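Local coordinates for protein M32 carboxypeptidase (PDB 7A03) that probably acts as a metal-dependent carboxypeptidase of the M32 (Taq) family, trimming residues from the C-terminal ends of peptides, at residues A[210-213]-A[214-218]; A[217-220]-A[221-224]. All coordinates share one frame; numbering follows the deposited sequence.

Contact 1. Residues A[210-213]-A[214-218]; sequences KQWQ and LGIDL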
loop_
_atom_site.group_PDB
_atom_site.type_symbol
_atom_site.label_atom_id
_atom_site.label_comp_id
_atom_site.label_asym_id
_atom_site.label_seq_id
_atom_site.Cartn_x
_atom_site.Cartn_y
_atom_site.Cartn_z
ATOM N N LYS A 210 -19.155 -16.456 12.227
ATOM C CA LYS A 210 -18.015 -16.628 13.121
ATOM C C LYS A 210 -16.781 -15.909 12.583
ATOM O O LYS A 210 -16.065 -15.251 13.342
ATOM C CB LYS A 210 -17.722 -18.113 13.329
ATOM C CG LYS A 210 -18.702 -18.843 14.259
ATOM C CD LYS A 210 -18.427 -20.346 14.222
ATOM C CE LYS A 210 -18.952 -21.053 15.455
ATOM N NZ LYS A 210 -20.285 -20.532 15.857
ATOM N N GLN A 211 -16.527 -15.995 11.279
ATOM C CA GLN A 211 -15.408 -15.234 10.722
ATOM C C GLN A 211 -15.599 -13.736 10.935
ATOM O O GLN A 211 -14.659 -13.019 11.314
ATOM C CB GLN A 211 -15.219 -15.546 9.240
ATOM C CG GLN A 211 -14.705 -16.941 8.958
ATOM C CD GLN A 211 -14.142 -17.042 7.573
ATOM O OE1 GLN A 211 -13.145 -16.396 7.259
ATOM N NE2 GLN A 211 -14.778 -17.829 6.723
ATOM N N TRP A 212 -16.807 -13.235 10.667
ATOM C CA TRP A 212 -17.054 -11.804 10.812
ATOM C C TRP A 212 -16.718 -11.339 12.222
ATOM O O TRP A 212 -15.976 -10.357 12.415
ATOM C CB TRP A 212 -18.511 -11.490 10.478
ATOM C CG TRP A 212 -18.861 -10.081 10.788
ATOM C CD1 TRP A 212 -19.467 -9.624 11.913
ATOM C CD2 TRP A 212 -18.623 -8.929 9.962
ATOM N NE1 TRP A 212 -19.626 -8.260 11.850
ATOM C CE2 TRP A 212 -19.100 -7.805 10.670
ATOM C CE3 TRP A 212 -18.029 -8.736 8.708
ATOM C CZ2 TRP A 212 -19.043 -6.506 10.147
ATOM C CZ3 TRP A 212 -17.971 -7.435 8.184
ATOM C CH2 TRP A 212 -18.462 -6.342 8.912
ATOM N N GLN A 213 -17.239 -12.061 13.228
ATOM C CA GLN A 213 -17.005 -11.651 14.606
ATOM C C GLN A 213 -15.540 -11.807 14.997
ATOM O O GLN A 213 -15.030 -11.007 15.788
ATOM C CB GLN A 213 -17.930 -12.410 15.558
ATOM C CG GLN A 213 -17.925 -11.871 16.984
ATOM C CD GLN A 213 -18.327 -10.421 17.052
ATOM O OE1 GLN A 213 -19.388 -10.039 16.555
ATOM N NE2 GLN A 213 -17.473 -9.593 17.644
ATOM N N LEU A 214 -14.858 -12.814 14.444
ATOM C CA LEU A 214 -13.434 -12.991 14.706
ATOM C C LEU A 214 -12.649 -11.763 14.271
ATOM O O LEU A 214 -11.788 -11.260 15.011
ATOM C CB LEU A 214 -12.931 -14.230 13.963
ATOM C CG LEU A 214 -11.410 -14.411 13.884
ATOM C CD1 LEU A 214 -10.840 -14.534 15.280
ATOM C CD2 LEU A 214 -11.075 -15.640 13.060
ATOM N N GLY A 215 -12.940 -11.266 13.065
ATOM C CA GLY A 215 -12.230 -10.090 12.573
ATOM C C GLY A 215 -12.512 -8.850 13.401
ATOM O O GLY A 215 -11.600 -8.068 13.710
ATOM N N ILE A 216 -13.783 -8.648 13.770
ATOM C CA ILE A 216 -14.116 -7.539 14.670
ATOM C C ILE A 216 -13.326 -7.637 15.982
ATOM O O ILE A 216 -12.791 -6.639 16.490
ATOM C CB ILE A 216 -15.633 -7.497 14.922
ATOM C CG1 ILE A 216 -16.408 -7.237 13.615
ATOM C CG2 ILE A 216 -15.946 -6.489 16.021
ATOM C CD1 ILE A 216 -16.258 -5.826 13.083
ATOM N N ASP A 217 -13.277 -8.840 16.568
ATOM C CA ASP A 217 -12.559 -9.042 17.822
ATOM C C ASP A 217 -11.075 -8.734 17.665
ATOM O O ASP A 217 -10.474 -8.072 18.517
ATOM C CB ASP A 217 -12.725 -10.491 18.267
ATOM C CG ASP A 217 -14.065 -10.771 18.906
ATOM O OD1 ASP A 217 -14.888 -9.844 19.046
ATOM O OD2 ASP A 217 -14.283 -11.946 19.278
ATOM N N LEU A 218 -10.469 -9.212 16.581
ATOM C CA LEU A 218 -9.049 -8.952 16.365
ATOM C C LEU A 218 -8.779 -7.461 16.209
ATOM O O LEU A 218 -7.818 -6.936 16.779
ATOM C CB LEU A 218 -8.563 -9.730 15.147
ATOM C CG LEU A 218 -8.516 -11.237 15.370
ATOM C CD1 LEU A 218 -8.197 -11.927 14.059
ATOM C CD2 LEU A 218 -7.482 -11.577 16.451
#

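Contact 2. Residues A[217-220]-A[221-224]; sequences DLLR and QMGY. With GOL (glycerol), chain D.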
loop_
_atom_site.group_PDB
_atom_site.type_symbol
_atom_site.label_atom_id
_atom_site.label_comp_id
_atom_site.label_asym_id
_atom_site.label_seq_id
_atom_site.Cartn_x
_atom_site.Cartn_y
_atom_site.Cartn_z
ATOM N N ASP A 217 -13.277 -8.840 16.568
ATOM C CA ASP A 217 -12.559 -9.042 17.822
ATOM C C ASP A 217 -11.075 -8.734 17.665
ATOM O O ASP A 217 -10.474 -8.072 18.517
ATOM C CB ASP A 217 -12.725 -10.491 18.267
ATOM C CG ASP A 217 -14.065 -10.771 18.906
ATOM O OD1 ASP A 217 -14.888 -9.844 19.046
ATOM O OD2 ASP A 217 -14.283 -11.946 19.278
ATOM N N LEU A 218 -10.469 -9.212 16.581
ATOM C CA LEU A 218 -9.049 -8.952 16.365
ATOM C C LEU A 218 -8.779 -7.461 16.209
ATOM O O LEU A 218 -7.818 -6.936 16.779
ATOM C CB LEU A 218 -8.563 -9.730 15.147
ATOM C CG LEU A 218 -8.516 -11.237 15.370
ATOM C CD1 LEU A 218 -8.197 -11.927 14.059
ATOM C CD2 LEU A 218 -7.482 -11.577 16.451
ATOM N N LEU A 219 -9.622 -6.758 15.453
ATOM C CA LEU A 219 -9.445 -5.316 15.320
ATOM C C LEU A 219 -9.551 -4.612 16.671
ATOM O O LEU A 219 -8.738 -3.734 16.987
ATOM C CB LEU A 219 -10.489 -4.759 14.353
ATOM C CG LEU A 219 -10.277 -5.111 12.870
ATOM C CD1 LEU A 219 -11.560 -4.816 12.080
ATOM C CD2 LEU A 219 -9.087 -4.317 12.355
ATOM N N ARG A 220 -10.535 -5.002 17.488
ATOM C CA ARG A 220 -10.649 -4.440 18.829
ATOM C C ARG A 220 -9.373 -4.690 19.626
ATOM O O ARG A 220 -8.817 -3.776 20.248
ATOM C CB ARG A 220 -11.851 -5.077 19.535
ATOM C CG ARG A 220 -12.435 -4.237 20.656
ATOM C CD ARG A 220 -13.754 -3.616 20.221
ATOM N NE ARG A 220 -14.735 -4.625 19.833
ATOM C CZ ARG A 220 -15.977 -4.346 19.449
ATOM N NH1 ARG A 220 -16.387 -3.085 19.404
ATOM N NH2 ARG A 220 -16.809 -5.324 19.114
ATOM N N GLN A 221 -8.880 -5.928 19.598
ATOM C CA GLN A 221 -7.694 -6.264 20.378
ATOM C C GLN A 221 -6.467 -5.504 19.895
ATOM O O GLN A 221 -5.592 -5.166 20.703
ATOM C CB GLN A 221 -7.444 -7.766 20.335
ATOM C CG GLN A 221 -8.542 -8.598 21.009
ATOM C CD GLN A 221 -8.384 -10.081 20.723
ATOM O OE1 GLN A 221 -7.263 -10.561 20.564
ATOM N NE2 GLN A 221 -9.495 -10.804 20.653
ATOM N N MET A 222 -6.392 -5.215 18.589
ATOM C CA MET A 222 -5.270 -4.438 18.059
ATOM C C MET A 222 -5.300 -3.000 18.550
ATOM O O MET A 222 -4.248 -2.354 18.634
ATOM C CB MET A 222 -5.283 -4.448 16.529
ATOM C CG MET A 222 -4.863 -5.777 15.904
ATOM S SD MET A 222 -5.360 -5.902 14.178
ATOM C CE MET A 222 -4.315 -4.661 13.393
ATOM N N GLY A 223 -6.488 -2.480 18.870
ATOM C CA GLY A 223 -6.621 -1.103 19.323
ATOM C C GLY A 223 -7.466 -0.229 18.408
ATOM O O GLY A 223 -7.488 0.990 18.586
ATOM N N TYR A 224 -8.144 -0.819 17.428
ATOM C CA TYR A 224 -9.001 -0.043 16.537
ATOM C C TYR A 224 -10.170 0.530 17.331
ATOM O O TYR A 224 -10.845 -0.189 18.079
ATOM C CB TYR A 224 -9.510 -0.974 15.443
ATOM C CG TYR A 224 -10.348 -0.354 14.333
ATOM C CD1 TYR A 224 -10.014 0.862 13.768
ATOM C CD2 TYR A 224 -11.456 -1.033 13.837
ATOM C CE1 TYR A 224 -10.788 1.398 12.733
ATOM C CE2 TYR A 224 -12.219 -0.512 12.814
ATOM C CZ TYR A 224 -11.880 0.703 12.279
ATOM O OH TYR A 224 -12.644 1.210 11.249
HETATM C C1 GOL D . -11.408 -15.400 19.392
HETATM O O1 GOL D . -12.770 -15.767 19.505
HETATM C C2 GOL D . -11.386 -13.879 19.083
HETATM O O2 GOL D . -11.748 -13.097 20.179
HETATM C C3 GOL D . -9.935 -13.575 18.585
HETATM O O3 GOL D . -9.060 -13.598 19.674
HETATM O O HOH W 1 -10.183 -1.195 20.604
#

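Contact 1. Residues A[210-213]-A[214-218]
Asp217 N donates to Gln213 O at 2.9 Å, and the same two residues meet again through their side chains, where Gln213 NE2 gives a hydrogen to Asp217 OD1 at 3.0 Å. One i to i+4 pair on helix 208-222 is thus tied twice, by main chain and by side chain. The amide of Gln213 reaches its partner because CG stands anti to the backbone N (chi1 -170°) and the chain then bends at chi2, which swings NE2 forward along the helix. Asp217 OD1 lies almost in the amide plane, yet the donor comes to it from above the carboxylate plane, and the two planes are turned 55° apart.

One residue back along the helix, Trp212 and Ile216 form an apolar i to i+4 pair. Ile216 CG1 sits over one face of the indole, 4.1 Å from the centroid of the five-membered ring, a CH-pi contact displaced toward the rim. Gln231 of strand 229-233 touches both side chains, joining this flank of the helix to the small sheet. The flank carrying Leu214 is buried instead between helices 258-277 and 311-324, against Phe258, Thr262, Ile321 and Leu324. Gln211 is also buried, and its NE2 is satisfied by the carbonyl oxygens of Phe206 and Asp254.

Regular helical bonding runs beneath all these side chains, and the straightest of the four backbone bonds across the two segments is Ile216 N to Trp212 O, with 170° at the hydrogen.

Contact 2. Residues A[217-220]-A[221-224]
Leu219 and Tyr224 pack where helix 208-222 ends in a Schellman motif, with Gly223 the first residue to leave helical angles, at a phi of 118°. The Leu219 carbonyl oxygen takes a hydrogen bond from Tyr224 N at 3.0 Å and a weak one from Gly223 N; Gly223 N also bonds weakly to Arg220 O. This reversal brings the tyrosine back beside the last turn. With CG anti to the backbone N (chi1 -176°), the ring is laid alongside the leucine, Tyr224 CD2 coming to 3.9 Å from Leu219 CB. This is the close-packed side: Met222 and Tyr224 press on helix 258-277 through Leu273, Ala272 and Gln276, and Tyr224 OH is held by the carbonyl oxygens of Val247 and Arg230.

The other side is polar and looser, with Arg220 exposed on it. On the flank of Asp217 and Gln221 a glycerol, probably from the crystallisation liquor, spans one helical turn: its O2 donates to Asp217 OD2 at 2.9 Å, while Gln221 NE2 donates to its O3 at 3.0 Å with a nearly straight bond. Gln221 OE1 is bound to Gln317 NE2, and the glycerol also reaches Gln317 and Arg320 of helix 311-324. Were Gln221 shortened to an alanine, Gln317 NE2 would probably lose an acceptor, and with it a bond that ties helix 208-222 to helix 311-324. A water bridges across the glycine, donating to Arg220 O at 2.9 Å and to Tyr224 O at 2.8 Å.

Both contacts belong to helix 208-222, a worked case of how successive turns of one helix are tied and then ended. Contact 1 comes first in the chain and contact 2 follows, the two sharing Asp217 and Leu218, with centres about 9 Å apart. Asp217 joins them physically, since one carboxylate oxygen serves contact 1 and the other contact 2. Helices 258-277 and 311-324 flank both contacts. Helix 258-277 also carries the HExxH sequence, consistent with a metallopeptidase of this family although no metal is bound there here; Leu219 of contact 2 lies near it without touching. Leu214, Leu218, Met222 and Tyr224 pack against that probable catalytic helix.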